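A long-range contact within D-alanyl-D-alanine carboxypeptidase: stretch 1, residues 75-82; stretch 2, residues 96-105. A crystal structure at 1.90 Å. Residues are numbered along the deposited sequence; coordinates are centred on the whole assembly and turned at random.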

ATOM      1  N   GLN A  75      21.151   2.329   3.913  1.00 45.50           N
ATOM      2  CA  GLN A  75      21.646   1.124   4.582  1.00 50.72           C
ATOM      3  C   GLN A  75      20.604   0.072   4.965  1.00 47.52           C
ATOM      4  O   GLN A  75      20.948  -0.945   5.568  1.00 46.78           O
ATOM      5  N   ALA A  76      19.342   0.294   4.621  1.00 42.63           N
ATOM      6  CA  ALA A  76      18.326  -0.713   4.914  1.00 42.37           C
ATOM      7  C   ALA A  76      18.412  -1.866   3.918  1.00 38.92           C
ATOM      8  O   ALA A  76      18.944  -1.706   2.819  1.00 32.98           O
ATOM      9  N   GLU A  77      17.894  -3.029   4.304  1.00 42.79           N
ATOM     10  CA  GLU A  77      17.824  -4.161   3.389  1.00 45.31           C
ATOM     11  C   GLU A  77      16.924  -3.834   2.188  1.00 39.61           C
ATOM     12  O   GLU A  77      16.099  -2.921   2.243  1.00 33.77           O
ATOM     13  N   CYS A  78      17.097  -4.580   1.101  1.00 43.94           N
ATOM     14  CA  CYS A  78      16.313  -4.385  -0.119  1.00 47.34           C
ATOM     15  C   CYS A  78      14.851  -4.803   0.116  1.00 43.87           C
ATOM     16  O   CYS A  78      14.580  -5.488   1.106  1.00 45.76           O
ATOM     17  N   ASN A  79      13.890  -4.409  -0.733  1.00 36.79           N
ATOM     18  CA  ASN A  79      14.047  -3.666  -1.992  1.00 34.47           C
ATOM     19  C   ASN A  79      14.677  -2.285  -1.892  1.00 27.58           C
ATOM     20  O   ASN A  79      14.374  -1.516  -0.982  1.00 24.44           O
ATOM     21  N   CYS A  80      15.545  -1.977  -2.850  1.00 29.46           N
ATOM     22  CA  CYS A  80      16.138  -0.649  -2.958  1.00 34.92           C
ATOM     23  C   CYS A  80      15.919  -0.086  -4.360  1.00 34.57           C
ATOM     24  O   CYS A  80      16.051  -0.808  -5.349  1.00 39.06           O
ATOM     25  N   VAL A  81      15.579   1.193  -4.453  1.00 24.14           N
ATOM     26  CA  VAL A  81      15.454   1.836  -5.758  1.00 25.98           C
ATOM     27  C   VAL A  81      16.840   2.257  -6.253  1.00 30.70           C
ATOM     28  O   VAL A  81      17.068   2.387  -7.458  1.00 27.86           O
ATOM     29  N   GLY A  82      17.769   2.445  -5.317  1.00 28.03           N
ATOM     30  CA  GLY A  82      19.141   2.768  -5.656  1.00 27.27           C
ATOM     31  C   GLY A  82      19.579   4.165  -5.251  1.00 27.40           C
ATOM     32  O   GLY A  82      20.405   4.786  -5.925  1.00 31.15           O
ATOM     33  N   ASP A  96       8.158   7.934  -6.318  1.00 21.93           N
ATOM     34  CA  ASP A  96       8.134   6.927  -7.381  1.00 23.20           C
ATOM     35  C   ASP A  96       8.885   5.681  -6.947  1.00 20.94           C
ATOM     36  O   ASP A  96       8.404   4.566  -7.139  1.00 20.02           O
ATOM     37  N   GLY A  97      10.075   5.876  -6.377  1.00 19.93           N
ATOM     38  CA  GLY A  97      10.865   4.767  -5.866  1.00 19.01           C
ATOM     39  C   GLY A  97      10.109   4.030  -4.775  1.00 18.40           C
ATOM     40  O   GLY A  97      10.070   2.787  -4.753  1.00 19.15           O
ATOM     41  N   LEU A  98       9.482   4.798  -3.887  1.00 17.07           N
ATOM     42  CA  LEU A  98       8.684   4.237  -2.795  1.00 17.47           C
ATOM     43  C   LEU A  98       7.523   3.381  -3.282  1.00 21.45           C
ATOM     44  O   LEU A  98       7.309   2.264  -2.794  1.00 19.38           O
ATOM     45  N   LEU A  99       6.766   3.909  -4.238  1.00 15.89           N
ATOM     46  CA  LEU A  99       5.499   3.303  -4.621  1.00 16.77           C
ATOM     47  C   LEU A  99       5.579   2.324  -5.790  1.00 21.86           C
ATOM     48  O   LEU A  99       4.753   1.423  -5.883  1.00 29.38           O
ATOM     49  N   LEU A 100       6.560   2.491  -6.676  1.00 19.85           N
ATOM     50  CA  LEU A 100       6.686   1.586  -7.831  1.00 21.92           C
ATOM     51  C   LEU A 100       7.530   0.343  -7.543  1.00 24.56           C
ATOM     52  O   LEU A 100       7.209  -0.754  -8.011  1.00 25.94           O
ATOM     53  N   VAL A 101       8.612   0.508  -6.791  1.00 18.41           N
ATOM     54  CA  VAL A 101       9.493  -0.631  -6.515  1.00 19.53           C
ATOM     55  C   VAL A 101       9.672  -0.923  -5.021  1.00 21.94           C
ATOM     56  O   VAL A 101      10.537  -1.723  -4.643  1.00 26.62           O
ATOM     57  N   SER A 102       8.849  -0.287  -4.186  1.00 20.74           N
ATOM     58  CA  SER A 102       8.866  -0.520  -2.740  1.00 20.66           C
ATOM     59  C   SER A 102      10.250  -0.278  -2.133  1.00 25.77           C
ATOM     60  O   SER A 102      10.717  -1.052  -1.292  1.00 21.99           O
ATOM     61  N   GLY A 103      10.904   0.799  -2.556  1.00 21.44           N
ATOM     62  CA  GLY A 103      12.275   1.056  -2.146  1.00 21.63           C
ATOM     63  C   GLY A 103      12.357   1.451  -0.686  1.00 19.40           C
ATOM     64  O   GLY A 103      11.798   2.469  -0.294  1.00 19.74           O
ATOM     65  N   ASN A 104      13.050   0.651   0.123  1.00 20.40           N
ATOM     66  CA  ASN A 104      13.213   0.983   1.534  1.00 21.85           C
ATOM     67  C   ASN A 104      14.150   2.172   1.679  1.00 22.45           C
ATOM     68  O   ASN A 104      13.998   2.979   2.596  1.00 29.72           O
ATOM     69  N   ASP A 105      15.114   2.277   0.768  1.00 21.88           N
ATOM     70  CA  ASP A 105      16.017   3.426   0.747  1.00 22.47           C
ATOM     71  C   ASP A 105      15.242   4.697   0.405  1.00 22.33           C
ATOM     72  O   ASP A 105      15.527   5.767   0.935  1.00 22.16           O
TER

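Stretch 2 opens with the last turns of a helix, and most of its side chains there have no part in this contact. Asp-96 ends away from stretch 1, Leu-98 points away from it, and Leu-99 and Leu-100 lie out of reach. The first residue to meet the partner is Gly-97, whose bare CA lies 3.8 Å from CG2 of Val-81. A CB on Gly-97 would point toward stretch 1 and sit only 3.0 Å from Val-81 CG1, so the absence of a side chain lets the valine press close to the helix backbone.

Val-101, the first residue to leave helical phi/psi, points toward stretch 1 in the m rotamer. Its CG2 lies 3.8 Å from CB of Val-81, itself a buried p rotamer directed toward stretch 2. These two compact, branched side chains supply the apolar part of the interface. The carbonyl of Val-101 does polar work: Asn-79, with chi1 m and its CB sideways, donates from ND2 to Val-101 O at 3.1 Å. The amide thus meets a backbone acceptor at the residue where helical phi/psi is first lost.

Ser-102 is directed sideways, and its OG is hydrogen-bonded elsewhere in the structure; its carbonyl O approaches Asn-79 CB at 3.4 Å. Gly-103, the N-cap residue of the next helix, brings its CA within 3.5 Å of Asn-79 O in a CA-H...O contact. A CB here would be tight against Val-81 N, at 3.2 Å, and would clash with Asp-105 OD1, so glycine suits this crowded corner.

Asn-104 points toward stretch 1 with chi1 m. Its backbone N donates to Asn-79 O at 2.8 Å, nearly linear, while its side-chain ND2 donates to Glu-77 O at 2.9 Å. Stretch 1 has no regular helix or strand, and the carbonyl of Glu-77 finds a donor in this side-chain amide, a role that the NH2 group of asparagine fills well. The OD1 of Asn-104 is satisfied elsewhere in the structure, and its CB packs 4.1 Å from the CB of Ala-76, a small residue that also points toward the contact.

Asp-105, in the p rotamer, completes the contact. Its carboxylate spans two successive backbone amides: Val-81 N donates to Asp-105 OD1 at 2.9 Å and Gly-82 N to Asp-105 OD2 at 2.8 Å. Two acceptor oxygens on a short side chain suit such a pair of neighbouring N-H groups. The same carboxylate borders Cys-80, an m rotamer whose CB lies 3.5 Å from Asp-105 OD2.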

ATOM      1  CB  GLN A  75      22.480   1.493   5.813  1.00 58.53           C
ATOM      2  CG  GLN A  75      23.854   2.056   5.488  1.00 64.94           C
ATOM      3  CD  GLN A  75      24.690   2.299   6.730  1.00 73.33           C
ATOM      4  OE1 GLN A  75      24.888   3.440   7.144  1.00 75.19           O
ATOM      5  NE2 GLN A  75      25.189   1.223   7.328  1.00 78.04           N
ATOM      6  CB  ALA A  76      16.946  -0.105   4.901  1.00 40.65           C
ATOM      7  CB  GLU A  77      17.323  -5.413   4.118  1.00 50.24           C
ATOM      8  CG  GLU A  77      15.924  -5.276   4.702  1.00 53.50           C
ATOM      9  CD  GLU A  77      15.454  -6.531   5.426  1.00 57.35           C
ATOM     10  OE1 GLU A  77      14.800  -7.382   4.780  1.00 56.53           O
ATOM     11  OE2 GLU A  77      15.724  -6.660   6.640  1.00 59.67           O
ATOM     12  CB  CYS A  78      16.972  -5.155  -1.274  1.00 55.04           C
ATOM     13  SG  CYS A  78      18.645  -4.553  -1.669  1.00 87.04           S
ATOM     14  CB  ASN A  79      12.678  -3.508  -2.669  1.00 30.81           C
ATOM     15  CG  ASN A  79      12.178  -4.798  -3.294  1.00 40.26           C
ATOM     16  OD1 ASN A  79      12.834  -5.835  -3.213  1.00 50.14           O
ATOM     17  ND2 ASN A  79      11.007  -4.739  -3.918  1.00 33.56           N
ATOM     18  CB  CYS A  80      17.638  -0.710  -2.633  1.00 36.89           C
ATOM     19  SG  CYS A  80      18.008  -0.982  -0.875  1.00 64.92           S
ATOM     20  CB  VAL A  81      14.466   3.033  -5.739  1.00 30.69           C
ATOM     21  CG1 VAL A  81      14.999   4.181  -4.882  1.00 24.45           C
ATOM     22  CG2 VAL A  81      14.152   3.509  -7.165  1.00 22.41           C
ATOM     23  CB  ASP A  96       8.769   7.461  -8.675  1.00 18.45           C
ATOM     24  CG  ASP A  96       7.900   8.502  -9.368  1.00 32.83           C
ATOM     25  OD1 ASP A  96       6.677   8.520  -9.124  1.00 30.97           O
ATOM     26  OD2 ASP A  96       8.441   9.304 -10.162  1.00 36.33           O
ATOM     27  CB  LEU A  98       8.120   5.365  -1.924  1.00 15.75           C
ATOM     28  CG  LEU A  98       7.395   4.917  -0.660  1.00 18.79           C
ATOM     29  CD1 LEU A  98       8.415   4.418   0.348  1.00 17.68           C
ATOM     30  CD2 LEU A  98       6.567   6.056  -0.074  1.00 14.65           C
ATOM     31  CB  LEU A  99       4.465   4.385  -4.901  1.00 17.82           C
ATOM     32  CG  LEU A  99       4.101   5.256  -3.691  1.00 20.61           C
ATOM     33  CD1 LEU A  99       3.088   6.298  -4.109  1.00 21.71           C
ATOM     34  CD2 LEU A  99       3.561   4.421  -2.530  1.00 16.32           C
ATOM     35  CB  LEU A 100       7.252   2.316  -9.058  1.00 19.34           C
ATOM     36  CG  LEU A 100       6.240   2.984  -9.996  1.00 22.87           C
ATOM     37  CD1 LEU A 100       5.386   3.995  -9.247  1.00 19.85           C
ATOM     38  CD2 LEU A 100       6.949   3.660 -11.154  1.00 24.03           C
ATOM     39  CB  VAL A 101      10.877  -0.492  -7.203  1.00 26.88           C
ATOM     40  CG1 VAL A 101      10.721  -0.271  -8.703  1.00 27.40           C
ATOM     41  CG2 VAL A 101      11.685   0.633  -6.574  1.00 27.38           C
ATOM     42  CB  SER A 102       8.410  -1.946  -2.419  1.00 24.33           C
ATOM     43  OG  SER A 102       7.871  -2.010  -1.110  1.00 28.07           O
ATOM     44  CB  ASN A 104      13.736  -0.223   2.320  1.00 25.10           C
ATOM     45  CG  ASN A 104      12.718  -1.343   2.394  1.00 24.06           C
ATOM     46  OD1 ASN A 104      11.531  -1.090   2.588  1.00 22.51           O
ATOM     47  ND2 ASN A 104      13.170  -2.580   2.221  1.00 29.68           N
ATOM     48  CB  ASP A 105      17.208   3.200  -0.196  1.00 25.95           C
ATOM     49  CG  ASP A 105      16.791   2.786  -1.604  1.00 28.31           C
ATOM     50  OD1 ASP A 105      15.599   2.459  -1.822  1.00 22.41           O
ATOM     51  OD2 ASP A 105      17.674   2.777  -2.498  1.00 25.65           O
TER